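Local coordinates for putative 4-amino-4-deoxychorismate lyase (Thermus thermophilus, PDB 2ZGI), which probably acts as a pyridoxal-phosphate-dependent lyase of the class-IV aminotransferase family, perhaps on 4-amino-4-deoxychorismate, at residues D[19-27]-D[124-132]; D[157-166]-D[176-185]. All blocks are in the same frame, centred on the assembly; numbering follows the deposited sequence.

Contact 1. Residues D[19-27]-D[124-132]. With PLP (pyridoxal-5'-phosphate), chain P.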
loop_
_atom_site.group_PDB
_atom_site.type_symbol
_atom_site.label_atom_id
_atom_site.label_comp_id
_atom_site.label_asym_id
_atom_site.label_seq_id
_atom_site.Cartn_x
_atom_site.Cartn_y
_atom_site.Cartn_z
ATOM N N TYR D 19 -13.968 21.353 -13.910
ATOM C CA TYR D 19 -13.911 19.921 -14.241
ATOM C C TYR D 19 -12.681 19.201 -13.695
ATOM O O TYR D 19 -12.688 17.966 -13.567
ATOM C CB TYR D 19 -13.960 19.690 -15.754
ATOM C CG TYR D 19 -15.331 19.857 -16.400
ATOM C CD1 TYR D 19 -16.510 19.559 -15.705
ATOM C CD2 TYR D 19 -15.440 20.261 -17.727
ATOM C CE1 TYR D 19 -17.783 19.681 -16.333
ATOM C CE2 TYR D 19 -16.693 20.397 -18.357
ATOM C CZ TYR D 19 -17.854 20.115 -17.650
ATOM O OH TYR D 19 -19.094 20.225 -18.273
ATOM N N HIS D 20 -11.617 19.957 -13.428
ATOM C CA HIS D 20 -10.341 19.334 -13.100
ATOM C C HIS D 20 -9.796 19.753 -11.756
ATOM O O HIS D 20 -8.673 19.368 -11.380
ATOM C CB HIS D 20 -9.318 19.669 -14.172
ATOM C CG HIS D 20 -9.614 19.062 -15.509
ATOM N ND1 HIS D 20 -9.035 19.522 -16.668
ATOM C CD2 HIS D 20 -10.434 18.052 -15.877
ATOM C CE1 HIS D 20 -9.449 18.796 -17.691
ATOM N NE2 HIS D 20 -10.298 17.896 -17.239
ATOM N N GLY D 21 -10.593 20.521 -11.021
ATOM C CA GLY D 21 -10.131 21.128 -9.769
ATOM C C GLY D 21 -8.853 21.926 -9.998
ATOM O O GLY D 21 -7.981 21.979 -9.129
ATOM N N ALA D 22 -8.726 22.558 -11.168
ATOM C CA ALA D 22 -7.443 23.195 -11.514
ATOM C C ALA D 22 -7.342 24.602 -10.926
ATOM O O ALA D 22 -7.583 25.613 -11.611
ATOM C CB ALA D 22 -7.240 23.195 -13.032
ATOM N N SER D 23 -7.057 24.674 -9.623
ATOM C CA SER D 23 -7.025 25.941 -8.893
ATOM C C SER D 23 -6.134 25.806 -7.689
ATOM O O SER D 23 -5.850 24.674 -7.220
ATOM C CB SER D 23 -8.442 26.369 -8.451
ATOM O OG SER D 23 -9.042 25.405 -7.571
ATOM N N VAL D 24 -5.646 26.949 -7.208
ATOM C CA VAL D 24 -5.023 27.039 -5.897
ATOM C C VAL D 24 -5.793 28.074 -5.122
ATOM O O VAL D 24 -6.497 28.917 -5.714
ATOM C CB VAL D 24 -3.480 27.359 -5.979
ATOM C CG1 VAL D 24 -2.777 26.269 -6.704
ATOM C CG2 VAL D 24 -3.234 28.684 -6.728
ATOM N N PHE D 25 -5.706 28.017 -3.798
ATOM C CA PHE D 25 -6.515 28.899 -2.991
ATOM C C PHE D 25 -5.861 29.109 -1.646
ATOM O O PHE D 25 -4.876 28.418 -1.302
ATOM C CB PHE D 25 -7.966 28.348 -2.863
ATOM C CG PHE D 25 -8.097 27.138 -1.937
ATOM C CD1 PHE D 25 -8.510 27.308 -0.614
ATOM C CD2 PHE D 25 -7.805 25.850 -2.383
ATOM C CE1 PHE D 25 -8.634 26.212 0.251
ATOM C CE2 PHE D 25 -7.908 24.742 -1.526
ATOM C CZ PHE D 25 -8.330 24.909 -0.218
ATOM N N THR D 26 -6.383 30.071 -0.892
ATOM C CA THR D 26 -6.017 30.216 0.493
ATOM C C THR D 26 -7.209 30.767 1.266
ATOM O O THR D 26 -8.069 31.450 0.697
ATOM C CB THR D 26 -4.751 31.094 0.663
ATOM O OG1 THR D 26 -4.236 30.911 1.987
ATOM C CG2 THR D 26 -5.072 32.610 0.432
ATOM N N THR D 27 -7.282 30.453 2.553
ATOM C CA THR D 27 -8.389 30.910 3.364
ATOM C C THR D 27 -7.851 31.642 4.595
ATOM O O THR D 27 -6.955 31.141 5.300
ATOM C CB THR D 27 -9.357 29.766 3.753
ATOM O OG1 THR D 27 -8.764 28.958 4.765
ATOM C CG2 THR D 27 -9.652 28.902 2.596
ATOM N N ARG D 124 1.990 19.524 -1.024
ATOM C CA ARG D 124 2.610 20.718 -0.497
ATOM C C ARG D 124 1.838 21.967 -0.919
ATOM O O ARG D 124 2.096 23.046 -0.376
ATOM C CB ARG D 124 4.069 20.807 -0.944
ATOM C CG ARG D 124 4.250 20.593 -2.450
ATOM C CD ARG D 124 5.743 20.517 -2.860
ATOM N NE ARG D 124 6.451 21.714 -2.418
ATOM C CZ ARG D 124 7.721 22.015 -2.695
ATOM N NH1 ARG D 124 8.480 21.207 -3.428
ATOM N NH2 ARG D 124 8.229 23.142 -2.226
ATOM N N TYR D 125 0.917 21.806 -1.880
ATOM C CA TYR D 125 0.119 22.922 -2.409
ATOM C C TYR D 125 -1.334 22.862 -1.951
ATOM O O TYR D 125 -1.906 21.774 -1.721
ATOM C CB TYR D 125 0.219 22.951 -3.936
ATOM C CG TYR D 125 1.649 22.858 -4.403
ATOM C CD1 TYR D 125 2.572 23.875 -4.087
ATOM C CD2 TYR D 125 2.107 21.750 -5.111
ATOM C CE1 TYR D 125 3.918 23.789 -4.476
ATOM C CE2 TYR D 125 3.446 21.657 -5.521
ATOM C CZ TYR D 125 4.341 22.688 -5.193
ATOM O OH TYR D 125 5.656 22.615 -5.570
ATOM N N LYS D 126 -1.936 24.048 -1.829
ATOM C CA LYS D 126 -3.332 24.185 -1.438
ATOM C C LYS D 126 -4.152 24.303 -2.728
ATOM O O LYS D 126 -4.319 25.412 -3.276
ATOM C CB LYS D 126 -3.478 25.414 -0.551
ATOM C CG LYS D 126 -4.555 25.285 0.517
ATOM C CD LYS D 126 -4.394 26.339 1.573
ATOM C CE LYS D 126 -5.710 26.600 2.260
ATOM N NZ LYS D 126 -6.026 25.422 3.124
ATOM N N THR D 127 -4.600 23.143 -3.243
ATOM C CA THR D 127 -5.216 23.058 -4.563
ATOM C C THR D 127 -6.682 22.642 -4.519
ATOM O O THR D 127 -7.163 22.119 -3.515
ATOM C CB THR D 127 -4.463 22.060 -5.515
ATOM O OG1 THR D 127 -4.837 20.697 -5.227
ATOM C CG2 THR D 127 -2.959 22.187 -5.352
ATOM N N GLY D 128 -7.363 22.874 -5.640
ATOM C CA GLY D 128 -8.702 22.391 -5.895
ATOM C C GLY D 128 -8.841 20.883 -6.001
ATOM O O GLY D 128 -9.953 20.383 -6.148
ATOM N N ASN D 129 -7.725 20.153 -5.930
ATOM C CA ASN D 129 -7.813 18.696 -5.886
ATOM C C ASN D 129 -7.922 18.261 -4.439
ATOM O O ASN D 129 -6.940 17.816 -3.809
ATOM C CB ASN D 129 -6.629 18.067 -6.614
ATOM C CG ASN D 129 -6.827 18.057 -8.104
ATOM O OD1 ASN D 129 -7.444 18.969 -8.691
ATOM N ND2 ASN D 129 -6.336 17.042 -8.730
ATOM N N TYR D 130 -9.112 18.463 -3.883
ATOM C CA TYR D 130 -9.268 18.475 -2.434
ATOM C C TYR D 130 -10.125 17.276 -1.965
ATOM O O TYR D 130 -10.488 17.185 -0.815
ATOM C CB TYR D 130 -9.921 19.815 -2.029
ATOM C CG TYR D 130 -9.942 20.109 -0.565
ATOM C CD1 TYR D 130 -8.772 20.426 0.119
ATOM C CD2 TYR D 130 -11.146 20.076 0.140
ATOM C CE1 TYR D 130 -8.787 20.698 1.489
ATOM C CE2 TYR D 130 -11.174 20.341 1.511
ATOM C CZ TYR D 130 -9.994 20.649 2.173
ATOM O OH TYR D 130 -10.026 20.887 3.532
ATOM N N LEU D 131 -10.449 16.387 -2.874
ATOM C CA LEU D 131 -11.312 15.224 -2.548
ATOM C C LEU D 131 -10.799 14.319 -1.404
ATOM O O LEU D 131 -11.572 13.965 -0.494
ATOM C CB LEU D 131 -11.598 14.433 -3.819
ATOM C CG LEU D 131 -12.826 13.527 -3.866
ATOM C CD1 LEU D 131 -14.049 14.200 -3.283
ATOM C CD2 LEU D 131 -13.032 13.026 -5.298
ATOM N N PRO D 132 -9.502 13.948 -1.424
ATOM C CA PRO D 132 -9.010 13.129 -0.303
ATOM C C PRO D 132 -9.241 13.779 1.073
ATOM O O PRO D 132 -9.591 13.083 2.028
ATOM C CB PRO D 132 -7.504 13.002 -0.586
ATOM C CG PRO D 132 -7.403 13.154 -2.117
ATOM C CD PRO D 132 -8.459 14.191 -2.436
HETATM N N1 PLP P . -3.968 21.277 5.952
HETATM C C2 PLP P . -4.647 21.365 4.790
HETATM C C2A PLP P . -4.850 20.127 3.965
HETATM C C3 PLP P . -5.172 22.593 4.374
HETATM O O3 PLP P . -5.852 22.633 3.193
HETATM C C4 PLP P . -4.947 23.729 5.160
HETATM C C4A PLP P . -5.433 25.108 4.769
HETATM C C5 PLP P . -4.213 23.612 6.339
HETATM C C6 PLP P . -3.735 22.353 6.701
HETATM C C5A PLP P . -3.960 24.784 7.262
HETATM O O4P PLP P . -3.141 25.818 6.715
HETATM P P PLP P . -3.143 27.327 7.251
HETATM O O1P PLP P . -2.630 27.302 8.669
HETATM O O2P PLP P . -4.555 27.869 7.226
HETATM O O3P PLP P . -2.239 27.936 6.231
#
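The carbonyl oxygen S23 O is met by two groups of 124-132: G128 N gives it a hydrogen bond of 2.8 Å and T127 CA a C-H...O contact. Two residues on, F25 N donates to K126 O at 3.0 Å, while V24 CA leans on the same oxygen. These two bonds flank V24 and T127, which form a non-hydrogen-bonded antiparallel pair, a single bridge formed by strand 24-31 with the loop. A short bridge of this kind illustrates how a cofactor-bearing loop can be fixed by the edge of a neighbouring strand: in this class-IV fold the loop carries K126, whose NZ is modelled 1.8 Å from PLP C4A in a covalent bond, long for an imine but consistent with the internal aldimine of the family.

The lysine chain crosses the F25 ring at about a right angle. K126 CG sits over one face of the ring, 4.1 Å from its centroid in a CH-pi contact, and CE touches F25 CE1 at 3.6 Å. Beyond CE the chain turns (chi4 72°) and delivers NZ to the cofactor. F25 reaches this place with CG between its backbone N and carbonyl carbon (chi1 74°), and its edge meets T127 O, which lies 3.4 Å from CE2. A serine in place of F25 would remove the ring, and the K126 chain would probably lose the face on which CG rests and gain some freedom along its length.

T127 OG1 accepts from N129 N at 3.0 Å, an ST turn that bends the loop just past the bridge. G128 packs its CA against G21 O, where a beta carbon would collide. Next to the bridge, T26 OG1 is hydrogen-bonded to R44, which binds the cofactor, and the ring of H20 meets that of Y130 of the second subunit.

Contact 2. Residues D[157-166]-D[176-185]. With PLP (pyridoxal-5'-phosphate), chain P.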
loop_
_atom_site.group_PDB
_atom_site.type_symbol
_atom_site.label_atom_id
_atom_site.label_comp_id
_atom_site.label_asym_id
_atom_site.label_seq_id
_atom_site.Cartn_x
_atom_site.Cartn_y
_atom_site.Cartn_z
ATOM N N VAL D 157 1.963 9.903 8.989
ATOM C CA VAL D 157 0.816 10.808 9.191
ATOM C C VAL D 157 1.284 12.215 8.852
ATOM O O VAL D 157 2.151 12.790 9.549
ATOM C CB VAL D 157 0.286 10.807 10.636
ATOM C CG1 VAL D 157 -0.925 11.767 10.774
ATOM C CG2 VAL D 157 -0.079 9.365 11.100
ATOM N N VAL D 158 0.731 12.782 7.783
ATOM C CA VAL D 158 1.268 14.066 7.279
ATOM C C VAL D 158 0.345 15.307 7.212
ATOM O O VAL D 158 0.810 16.409 6.856
ATOM C CB VAL D 158 1.931 13.868 5.886
ATOM C CG1 VAL D 158 3.046 12.801 5.965
ATOM C CG2 VAL D 158 0.896 13.507 4.833
ATOM N N ASP D 159 -0.949 15.151 7.471
ATOM C CA ASP D 159 -1.823 16.321 7.390
ATOM C C ASP D 159 -3.148 16.029 8.060
ATOM O O ASP D 159 -3.509 14.841 8.316
ATOM C CB ASP D 159 -2.031 16.762 5.921
ATOM C CG ASP D 159 -1.886 18.289 5.709
ATOM O OD1 ASP D 159 -2.185 19.065 6.644
ATOM O OD2 ASP D 159 -1.487 18.714 4.580
ATOM N N GLY D 160 -3.842 17.114 8.398
ATOM C CA GLY D 160 -5.272 17.066 8.707
ATOM C C GLY D 160 -6.038 17.473 7.460
ATOM O O GLY D 160 -5.441 17.988 6.520
ATOM N N SER D 161 -7.351 17.260 7.425
ATOM C CA SER D 161 -8.135 17.679 6.243
ATOM C C SER D 161 -8.116 19.218 5.999
ATOM O O SER D 161 -8.102 19.668 4.846
ATOM C CB SER D 161 -9.584 17.171 6.334
ATOM O OG SER D 161 -10.362 18.058 7.129
ATOM N N ARG D 162 -8.098 20.008 7.076
ATOM C CA ARG D 162 -8.009 21.468 6.944
ATOM C C ARG D 162 -7.182 22.121 8.035
ATOM O O ARG D 162 -7.160 23.352 8.159
ATOM C CB ARG D 162 -9.395 22.112 6.850
ATOM C CG ARG D 162 -10.468 21.439 7.674
ATOM C CD ARG D 162 -10.426 21.852 9.146
ATOM N NE ARG D 162 -11.790 21.885 9.706
ATOM C CZ ARG D 162 -12.347 20.913 10.437
ATOM N NH1 ARG D 162 -11.675 19.791 10.737
ATOM N NH2 ARG D 162 -13.595 21.065 10.861
ATOM N N THR D 163 -6.496 21.293 8.828
ATOM C CA THR D 163 -5.594 21.785 9.859
ATOM C C THR D 163 -4.249 21.060 9.753
ATOM O O THR D 163 -4.156 20.002 9.134
ATOM C CB THR D 163 -6.172 21.610 11.286
ATOM O OG1 THR D 163 -6.436 20.215 11.524
ATOM C CG2 THR D 163 -7.467 22.460 11.475
ATOM N N SER D 164 -3.231 21.648 10.362
ATOM C CA SER D 164 -1.862 21.140 10.304
ATOM C C SER D 164 -1.547 20.498 11.662
ATOM O O SER D 164 -1.660 21.154 12.697
ATOM C CB SER D 164 -0.884 22.287 10.071
ATOM O OG SER D 164 -1.152 22.977 8.867
ATOM N N PRO D 165 -1.168 19.212 11.667
ATOM C CA PRO D 165 -0.967 18.603 12.977
ATOM C C PRO D 165 0.424 18.883 13.583
ATOM O O PRO D 165 1.435 18.953 12.858
ATOM C CB PRO D 165 -1.203 17.112 12.710
ATOM C CG PRO D 165 -0.870 16.938 11.291
ATOM C CD PRO D 165 -1.195 18.215 10.581
ATOM N N LEU D 166 0.442 19.077 14.898
ATOM C CA LEU D 166 1.682 19.264 15.656
ATOM C C LEU D 166 1.710 18.281 16.814
ATOM O O LEU D 166 0.665 17.906 17.343
ATOM C CB LEU D 166 1.763 20.675 16.243
ATOM C CG LEU D 166 1.879 21.916 15.351
ATOM C CD1 LEU D 166 0.518 22.454 14.937
ATOM C CD2 LEU D 166 2.578 22.985 16.152
ATOM N N LEU D 176 4.860 18.166 11.850
ATOM C CA LEU D 176 4.830 16.918 11.099
ATOM C C LEU D 176 5.016 17.251 9.627
ATOM O O LEU D 176 4.222 18.026 9.070
ATOM C CB LEU D 176 3.500 16.176 11.322
ATOM C CG LEU D 176 3.386 15.206 12.510
ATOM C CD1 LEU D 176 3.763 15.855 13.828
ATOM C CD2 LEU D 176 1.976 14.658 12.598
ATOM N N GLU D 177 6.048 16.682 8.998
ATOM C CA GLU D 177 6.324 16.967 7.592
ATOM C C GLU D 177 5.458 16.143 6.657
ATOM O O GLU D 177 4.796 15.205 7.089
ATOM C CB GLU D 177 7.802 16.724 7.248
ATOM C CG GLU D 177 8.751 17.516 8.080
ATOM C CD GLU D 177 10.201 17.161 7.817
ATOM O OE1 GLU D 177 10.497 16.084 7.259
ATOM O OE2 GLU D 177 11.057 17.993 8.177
ATOM N N GLY D 178 5.487 16.518 5.378
ATOM C CA GLY D 178 4.860 15.769 4.298
ATOM C C GLY D 178 3.506 16.260 3.793
ATOM O O GLY D 178 2.956 15.679 2.876
ATOM N N GLY D 179 2.983 17.331 4.390
ATOM C CA GLY D 179 1.693 17.881 4.002
ATOM C C GLY D 179 1.859 19.316 3.522
ATOM O O GLY D 179 2.901 19.689 2.983
ATOM N N LEU D 180 0.827 20.120 3.730
ATOM C CA LEU D 180 0.885 21.550 3.439
ATOM C C LEU D 180 1.707 22.257 4.513
ATOM O O LEU D 180 1.506 22.009 5.699
ATOM C CB LEU D 180 -0.551 22.104 3.413
ATOM C CG LEU D 180 -0.736 23.628 3.311
ATOM C CD1 LEU D 180 -0.063 24.176 2.071
ATOM C CD2 LEU D 180 -2.195 23.954 3.303
ATOM N N GLU D 181 2.646 23.115 4.118
ATOM C CA GLU D 181 3.220 24.053 5.088
ATOM C C GLU D 181 2.160 25.125 5.347
ATOM O O GLU D 181 2.029 26.121 4.590
ATOM C CB GLU D 181 4.547 24.691 4.656
ATOM C CG GLU D 181 5.383 25.211 5.860
ATOM C CD GLU D 181 6.567 26.124 5.437
ATOM O OE1 GLU D 181 7.700 25.616 5.339
ATOM O OE2 GLU D 181 6.367 27.336 5.193
ATOM N N GLY D 182 1.374 24.870 6.381
ATOM C CA GLY D 182 0.420 25.805 6.884
ATOM C C GLY D 182 1.111 27.042 7.431
ATOM O O GLY D 182 2.207 26.978 8.028
ATOM N N ILE D 183 0.445 28.169 7.220
ATOM C CA ILE D 183 0.888 29.450 7.724
ATOM C C ILE D 183 0.741 29.476 9.244
ATOM O O ILE D 183 1.650 29.936 9.937
ATOM C CB ILE D 183 0.104 30.598 7.016
ATOM C CG1 ILE D 183 0.627 30.745 5.583
ATOM C CG2 ILE D 183 0.200 31.931 7.790
ATOM C CD1 ILE D 183 -0.366 31.348 4.596
ATOM N N THR D 184 -0.389 28.983 9.764
ATOM C CA THR D 184 -0.637 29.007 11.204
ATOM C C THR D 184 0.434 28.217 11.936
ATOM O O THR D 184 0.999 28.705 12.905
ATOM C CB THR D 184 -2.052 28.510 11.588
ATOM O OG1 THR D 184 -3.023 29.216 10.803
ATOM C CG2 THR D 184 -2.328 28.779 13.038
ATOM N N ARG D 185 0.747 27.026 11.438
ATOM C CA ARG D 185 1.760 26.187 12.071
ATOM C C ARG D 185 3.106 26.917 12.233
ATOM O O ARG D 185 3.693 26.951 13.328
ATOM C CB ARG D 185 1.956 24.904 11.277
ATOM C CG ARG D 185 2.826 23.928 12.030
ATOM C CD ARG D 185 2.533 22.494 11.643
ATOM N NE ARG D 185 2.769 22.243 10.223
ATOM C CZ ARG D 185 2.651 21.047 9.671
ATOM N NH1 ARG D 185 2.316 19.997 10.430
ATOM N NH2 ARG D 185 2.890 20.898 8.367
HETATM N N1 PLP P . -3.968 21.277 5.952
HETATM C C2 PLP P . -4.647 21.365 4.790
HETATM C C2A PLP P . -4.850 20.127 3.965
HETATM C C3 PLP P . -5.172 22.593 4.374
HETATM O O3 PLP P . -5.852 22.633 3.193
HETATM C C4 PLP P . -4.947 23.729 5.160
HETATM C C4A PLP P . -5.433 25.108 4.769
HETATM C C5 PLP P . -4.213 23.612 6.339
HETATM C C6 PLP P . -3.735 22.353 6.701
HETATM C C5A PLP P . -3.960 24.784 7.262
HETATM O O4P PLP P . -3.141 25.818 6.715
HETATM P P PLP P . -3.143 27.327 7.251
HETATM O O1P PLP P . -2.630 27.302 8.669
HETATM O O2P PLP P . -4.555 27.869 7.226
HETATM O O3P PLP P . -2.239 27.936 6.231
HETATM O O HOH W 1 5.000 13.431 9.393
HETATM O O HOH W 2 1.039 18.874 8.185
HETATM O O HOH W 3 -0.450 20.935 7.108
HETATM O O HOH W 4 -1.124 25.595 9.681
#
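R185 reaches across from the start of helix 183-194 to the strand 164-169, and its side chain can be read outward from the backbone. CB lies against S164 CB, and with CG anti to the backbone N (chi1 -171°) the chain runs on past L166, whose CG is 3.8 Å from R185 CD; the two chains lie alongside, pointing opposite ways. A turn at chi3 then lays the guanidinium beneath S164 CB, which covers one face, 3.7 Å from NE. At the tip, NH1 donates to P165 O at 2.8 Å, the oxygen lying in the guanidinium plane, while NH2 gives a weak bond to a water that also bonds V158 O.

The other half of the contact faces the cofactor. L180 N bonds to D159 OD2 at 2.8 Å, nearly straight (168°) and from above the carboxylate plane, leaving OD1 beside the pyridine nitrogen, 2.9 Å from PLP N1. L180 CD2 packs on the cofactor ring, 3.3 Å from C4. At the first turn of the helix I183 N donates to O3P of the phosphate, and T184 N and T184 OG1 both donate to O1P.

A carboxylate at N1 would probably favour a protonated pyridinium and so the electron sink of PLP chemistry, while the helix N terminus would help balance the phosphate charge.

Overall arrangement
From the N terminus, 19-27 leads into the antiparallel sheet of strand 24-31, and after 96 intervening residues 124-132 returns to it, so contact 1 closes a long loop holding helices 38-51 and 59-72. Contact 2 follows in series without overlap: only nine residues separate 157-166 from 176-185, and it ties strands 157-160 and 164-169 to the start of helix 183-194. The two meet around PLP, the lysine coming from contact 1 and the phosphate and pyridine neighbours from contact 2. They also touch directly, where K126 packs on L180 and Y130 OH probably makes a weak hydrogen bond to S161 O, joining the N-terminal sheet to the C-terminal part across the cofactor.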